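Local coordinates for clostripain-related protein (Bacteroides thetaiotaomicron, PDB 5L20), which is probably a clostripain-like cysteine peptidase of family C11, this chain being an N-terminal piece of the whole protein, at residues A[26-29]-A[30-34]; A[93-96]-A[97-100]. All blocks are in the same frame, centred on the assembly; numbering follows the deposited sequence.

Contact 1: A[26-29]-A[30-34]; sequences FYQN and ISDLE
Phe26 O receives the amide of Ile30 (N to O 2.9 Å), and CG1 of Ile30 rests against the same carbonyl oxygen at 3.4 Å. Beside the backbone N and anti to the carbonyl carbon (chi1 -68°), that CG1 branch runs back along the helix, on the face where Phe26 and Ile30 both touch Leu16 and Met51. The Phe26 ring leads off from the turn and also packs on a modified side chain of the bound peptide. One residue on, Tyr27 O accepts from Ser31 N, and CB of Ser31 sits by that oxygen; the phenol itself turns to Met51 and Thr53. Gln28 meets Asp32 twice. Its carbonyl oxygen takes the Asp32 amide (N to O 2.8 Å), and its side chain, bent at CG by a chi2 of 62°, brings NE2 to 2.8 Å from Asp32 OD1. Amide and carboxylate planes stand 80° apart, so these flat groups meet nearly crosswise. CG of Asp32 also lies close to Gln28 O, at 3.3 Å. Asn29 reaches the same carboxylate through water: its ND2 donates to water 1 (3.0 Å), which in turn donates to Asp32 OD2 (2.8 Å), leaving the two carboxylate oxygens with different neighbours. Asn29 O closes the run by accepting from Leu33 N. Four i to i+4 bonds, a polar outer side and a hydrophobic inner one make this an amphipathic alpha-helix, here the crossover helix 23-37 of the beta-alpha-beta unit formed with parallel strands 10-16 and 45-52.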
loop_
_atom_site.group_PDB
_atom_site.type_symbol
_atom_site.label_atom_id
_atom_site.label_comp_id
_atom_site.label_asym_id
_atom_site.label_seq_id
_atom_site.Cartn_x
_atom_site.Cartn_y
_atom_site.Cartn_z
ATOM N N PHE A 26 -6.994 7.235 -5.567
ATOM C CA PHE A 26 -6.118 6.139 -5.200
ATOM C C PHE A 26 -6.388 4.887 -6.042
ATOM O O PHE A 26 -5.460 4.169 -6.439
ATOM C CB PHE A 26 -6.289 5.785 -3.716
ATOM C CG PHE A 26 -5.794 6.850 -2.750
ATOM C CD1 PHE A 26 -5.012 7.922 -3.153
ATOM C CD2 PHE A 26 -6.139 6.743 -1.412
ATOM C CE1 PHE A 26 -4.599 8.862 -2.232
ATOM C CE2 PHE A 26 -5.734 7.667 -0.488
ATOM C CZ PHE A 26 -4.978 8.729 -0.886
ATOM N N TYR A 27 -7.665 4.585 -6.290
ATOM C CA TYR A 27 -7.968 3.455 -7.143
ATOM C C TYR A 27 -7.343 3.620 -8.534
ATOM O O TYR A 27 -6.814 2.666 -9.077
ATOM C CB TYR A 27 -9.482 3.251 -7.248
ATOM C CG TYR A 27 -10.075 2.599 -6.016
ATOM C CD1 TYR A 27 -9.609 1.355 -5.581
ATOM C CD2 TYR A 27 -11.094 3.212 -5.301
ATOM C CE1 TYR A 27 -10.149 0.738 -4.445
ATOM C CE2 TYR A 27 -11.645 2.604 -4.163
ATOM C CZ TYR A 27 -11.168 1.377 -3.756
ATOM O OH TYR A 27 -11.710 0.767 -2.633
ATOM N N GLN A 28 -7.344 4.844 -9.060
ATOM C CA GLN A 28 -6.725 5.089 -10.361
ATOM C C GLN A 28 -5.197 5.000 -10.265
ATOM O O GLN A 28 -4.533 4.498 -11.171
ATOM C CB GLN A 28 -7.167 6.457 -10.904
ATOM C CG GLN A 28 -6.555 6.869 -12.253
ATOM C CD GLN A 28 -6.924 5.913 -13.393
ATOM O OE1 GLN A 28 -8.010 5.334 -13.404
ATOM N NE2 GLN A 28 -6.014 5.740 -14.344
ATOM N N ASN A 29 -4.626 5.477 -9.149
ATOM C CA ASN A 29 -3.193 5.268 -8.928
ATOM C C ASN A 29 -2.812 3.768 -8.959
ATOM O O ASN A 29 -1.806 3.355 -9.560
ATOM C CB ASN A 29 -2.738 5.831 -7.570
ATOM C CG ASN A 29 -2.802 7.349 -7.485
ATOM O OD1 ASN A 29 -3.178 7.891 -6.459
ATOM N ND2 ASN A 29 -2.424 8.047 -8.568
ATOM N N ILE A 30 -3.619 2.941 -8.299
ATOM C CA ILE A 30 -3.369 1.505 -8.276
ATOM C C ILE A 30 -3.511 0.909 -9.678
ATOM O O ILE A 30 -2.661 0.133 -10.116
ATOM C CB ILE A 30 -4.315 0.792 -7.266
ATOM C CG1 ILE A 30 -3.956 1.210 -5.821
ATOM C CG2 ILE A 30 -4.183 -0.745 -7.417
ATOM C CD1 ILE A 30 -5.029 0.889 -4.808
ATOM N N SER A 31 -4.548 1.337 -10.400
ATOM C CA SER A 31 -4.736 0.878 -11.773
ATOM C C SER A 31 -3.537 1.232 -12.660
ATOM O O SER A 31 -3.016 0.403 -13.423
ATOM C CB SER A 31 -6.029 1.467 -12.354
ATOM O OG SER A 31 -6.207 1.006 -13.686
ATOM N N ASP A 32 -3.063 2.469 -12.523
ATOM C CA ASP A 32 -1.876 2.898 -13.259
ATOM C C ASP A 32 -0.646 2.069 -12.897
ATOM O O ASP A 32 0.139 1.668 -13.758
ATOM C CB ASP A 32 -1.582 4.377 -12.984
ATOM C CG ASP A 32 -2.522 5.318 -13.716
ATOM O OD1 ASP A 32 -3.378 4.866 -14.524
ATOM O OD2 ASP A 32 -2.380 6.537 -13.504
ATOM N N LEU A 33 -0.461 1.792 -11.606
ATOM C CA LEU A 33 0.675 0.984 -11.219
ATOM C C LEU A 33 0.539 -0.449 -11.729
ATOM O O LEU A 33 1.528 -1.055 -12.136
ATOM C CB LEU A 33 0.843 1.025 -9.703
ATOM C CG LEU A 33 2.062 0.305 -9.114
ATOM C CD1 LEU A 33 3.356 0.897 -9.635
ATOM C CD2 LEU A 33 2.055 0.336 -7.567
ATOM N N GLU A 34 -0.678 -0.979 -11.731
ATOM C CA GLU A 34 -0.910 -2.319 -12.280
ATOM C C GLU A 34 -0.514 -2.429 -13.751
ATOM O O GLU A 34 -0.089 -3.498 -14.198
ATOM C CB GLU A 34 -2.373 -2.731 -12.118
ATOM C CG GLU A 34 -2.741 -3.108 -10.715
ATOM C CD GLU A 34 -3.984 -3.980 -10.634
ATOM O OE1 GLU A 34 -3.969 -5.124 -11.145
ATOM O OE2 GLU A 34 -4.969 -3.525 -10.034
HETATM O O HOH W 1 -1.195 7.159 -11.101
#

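Contact 2: A[93-96]-A[97-100]; sequences LNDV and QRYS
Asp95 CG stands anti to its own carbonyl carbon, beside the backbone N (chi1 -73°), while Arg98 is folded at chi3 (-66°); together these turns bring NH2 of Arg98 to OD1 of Asp95. The resulting salt bridge is 2.8 Å from NH2 to OD1. In the guanidinium plane, it meets OD1 on the anti side, tilted out of the carboxylate plane, with the two flat groups inclined by 64°. Water 2 closes the ring, accepting from Arg98 NE (2.8 Å) and donating to Asp95 OD1 (3.2 Å). Asn94 O, which binds Arg98 N, also lies under one guanidinium face, toward its rim. Gln97 grips Leu93 O twice, through its backbone N (3.0 Å) and through NE2 (3.2 Å), the two donors coming from opposite faces of the carbonyl plane. Asp95 O takes the amide of Tyr99 almost head-on, and CD2 of that ring approaches it obliquely at 3.2 Å. Ser100, the first residue to leave helical geometry, still gives its N to Val96 O (2.8 Å). Asp95 OD2 is held by Lys76 and Tyr78, and with Arg98 near OD1 the carboxylate is probably ionised. With an alanine in place of Asp95, Arg98 and Lys76 would probably lose the anion they share and Tyr78 OH its partner, leaving the guanidinium freer to turn. The last turn of helix 86-99 packs on one face of the sheet: Val96 on Thr11 and Phe13 of strand 10-16 and Ile48 of strand 45-52, Tyr99 on Leu60 and Leu75, with Ser100 OG bonded to Thr11 and Arg46.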
loop_
_atom_site.group_PDB
_atom_site.type_symbol
_atom_site.label_atom_id
_atom_site.label_comp_id
_atom_site.label_asym_id
_atom_site.label_seq_id
_atom_site.Cartn_x
_atom_site.Cartn_y
_atom_site.Cartn_z
ATOM N N LEU A 93 3.441 -2.239 9.221
ATOM C CA LEU A 93 4.735 -2.509 8.610
ATOM C C LEU A 93 5.272 -3.900 8.987
ATOM O O LEU A 93 6.011 -4.518 8.227
ATOM C CB LEU A 93 5.737 -1.430 9.019
ATOM C CG LEU A 93 5.508 -0.065 8.389
ATOM C CD1 LEU A 93 6.471 0.917 8.989
ATOM C CD2 LEU A 93 5.692 -0.109 6.871
ATOM N N ASN A 94 4.923 -4.399 10.176
ATOM C CA ASN A 94 5.325 -5.770 10.537
ATOM C C ASN A 94 4.552 -6.804 9.702
ATOM O O ASN A 94 5.111 -7.814 9.288
ATOM C CB ASN A 94 5.107 -6.045 12.031
ATOM C CG ASN A 94 6.134 -5.350 12.902
ATOM O OD1 ASN A 94 7.214 -4.958 12.428
ATOM N ND2 ASN A 94 5.814 -5.196 14.187
ATOM N N ASP A 95 3.289 -6.492 9.398
ATOM C CA ASP A 95 2.523 -7.338 8.469
ATOM C C ASP A 95 3.232 -7.351 7.095
ATOM O O ASP A 95 3.402 -8.399 6.478
ATOM C CB ASP A 95 1.097 -6.817 8.296
ATOM C CG ASP A 95 0.206 -7.071 9.498
ATOM O OD1 ASP A 95 0.507 -7.972 10.316
ATOM O OD2 ASP A 95 -0.829 -6.379 9.569
ATOM N N VAL A 96 3.615 -6.171 6.598
ATOM C CA VAL A 96 4.286 -6.101 5.295
ATOM C C VAL A 96 5.536 -6.972 5.295
ATOM O O VAL A 96 5.793 -7.733 4.351
ATOM C CB VAL A 96 4.645 -4.625 4.948
ATOM C CG1 VAL A 96 5.569 -4.564 3.704
ATOM C CG2 VAL A 96 3.362 -3.858 4.720
ATOM N N GLN A 97 6.317 -6.891 6.371
ATOM C CA GLN A 97 7.534 -7.671 6.435
ATOM C C GLN A 97 7.253 -9.183 6.506
ATOM O O GLN A 97 7.977 -9.957 5.914
ATOM C CB GLN A 97 8.361 -7.246 7.640
ATOM C CG GLN A 97 8.913 -5.833 7.533
ATOM C CD GLN A 97 9.579 -5.452 8.835
ATOM O OE1 GLN A 97 10.707 -5.881 9.141
ATOM N NE2 GLN A 97 8.870 -4.668 9.633
ATOM N N ARG A 98 6.213 -9.586 7.239
ATOM C CA ARG A 98 5.858 -11.015 7.343
ATOM C C ARG A 98 5.436 -11.550 5.997
ATOM O O ARG A 98 5.898 -12.618 5.597
ATOM C CB ARG A 98 4.738 -11.231 8.359
ATOM C CG ARG A 98 5.254 -11.476 9.771
ATOM C CD ARG A 98 4.112 -11.796 10.758
ATOM N NE ARG A 98 3.236 -10.641 10.941
ATOM C CZ ARG A 98 3.324 -9.799 11.968
ATOM N NH1 ARG A 98 4.200 -10.007 12.943
ATOM N NH2 ARG A 98 2.522 -8.767 12.028
ATOM N N TYR A 99 4.576 -10.827 5.288
ATOM C CA TYR A 99 4.129 -11.311 3.987
ATOM C C TYR A 99 5.225 -11.184 2.933
ATOM O O TYR A 99 5.255 -11.951 1.961
ATOM C CB TYR A 99 2.877 -10.568 3.531
ATOM C CG TYR A 99 1.629 -10.990 4.258
ATOM C CD1 TYR A 99 1.036 -12.214 3.969
ATOM C CD2 TYR A 99 1.035 -10.171 5.216
ATOM C CE1 TYR A 99 -0.125 -12.602 4.613
ATOM C CE2 TYR A 99 -0.133 -10.562 5.884
ATOM C CZ TYR A 99 -0.691 -11.777 5.565
ATOM O OH TYR A 99 -1.857 -12.165 6.183
ATOM N N SER A 100 6.131 -10.215 3.113
ATOM C CA SER A 100 7.127 -9.962 2.076
ATOM C C SER A 100 8.511 -9.744 2.677
ATOM O O SER A 100 8.952 -8.615 2.845
ATOM C CB SER A 100 6.717 -8.750 1.237
ATOM O OG SER A 100 7.593 -8.619 0.118
HETATM O O HOH W 2 1.279 -10.771 8.951
#

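Contact 1 comes first along the chain, in helix 23-37, and contact 2 follows in helix 86-99, three strands later. Their centres are 21 Å apart and their nearest atoms about 13 Å, on opposite sides of the chain's centre, with the mixed sheet between them. Strands 10-16 and 45-52 serve both: Leu16, Ile47 and Met51 meet the first helix, whereas Thr11, Phe13 and Ile48 meet the second. The one helix links two neighbouring parallel strands; the other leads from strand 69-79 to strand 104-109, the two outermost strands within this chain. Within this piece the sheet has a helix on either side, an alpha-beta-alpha layering consistent with the caspase-like fold of clostripain relatives.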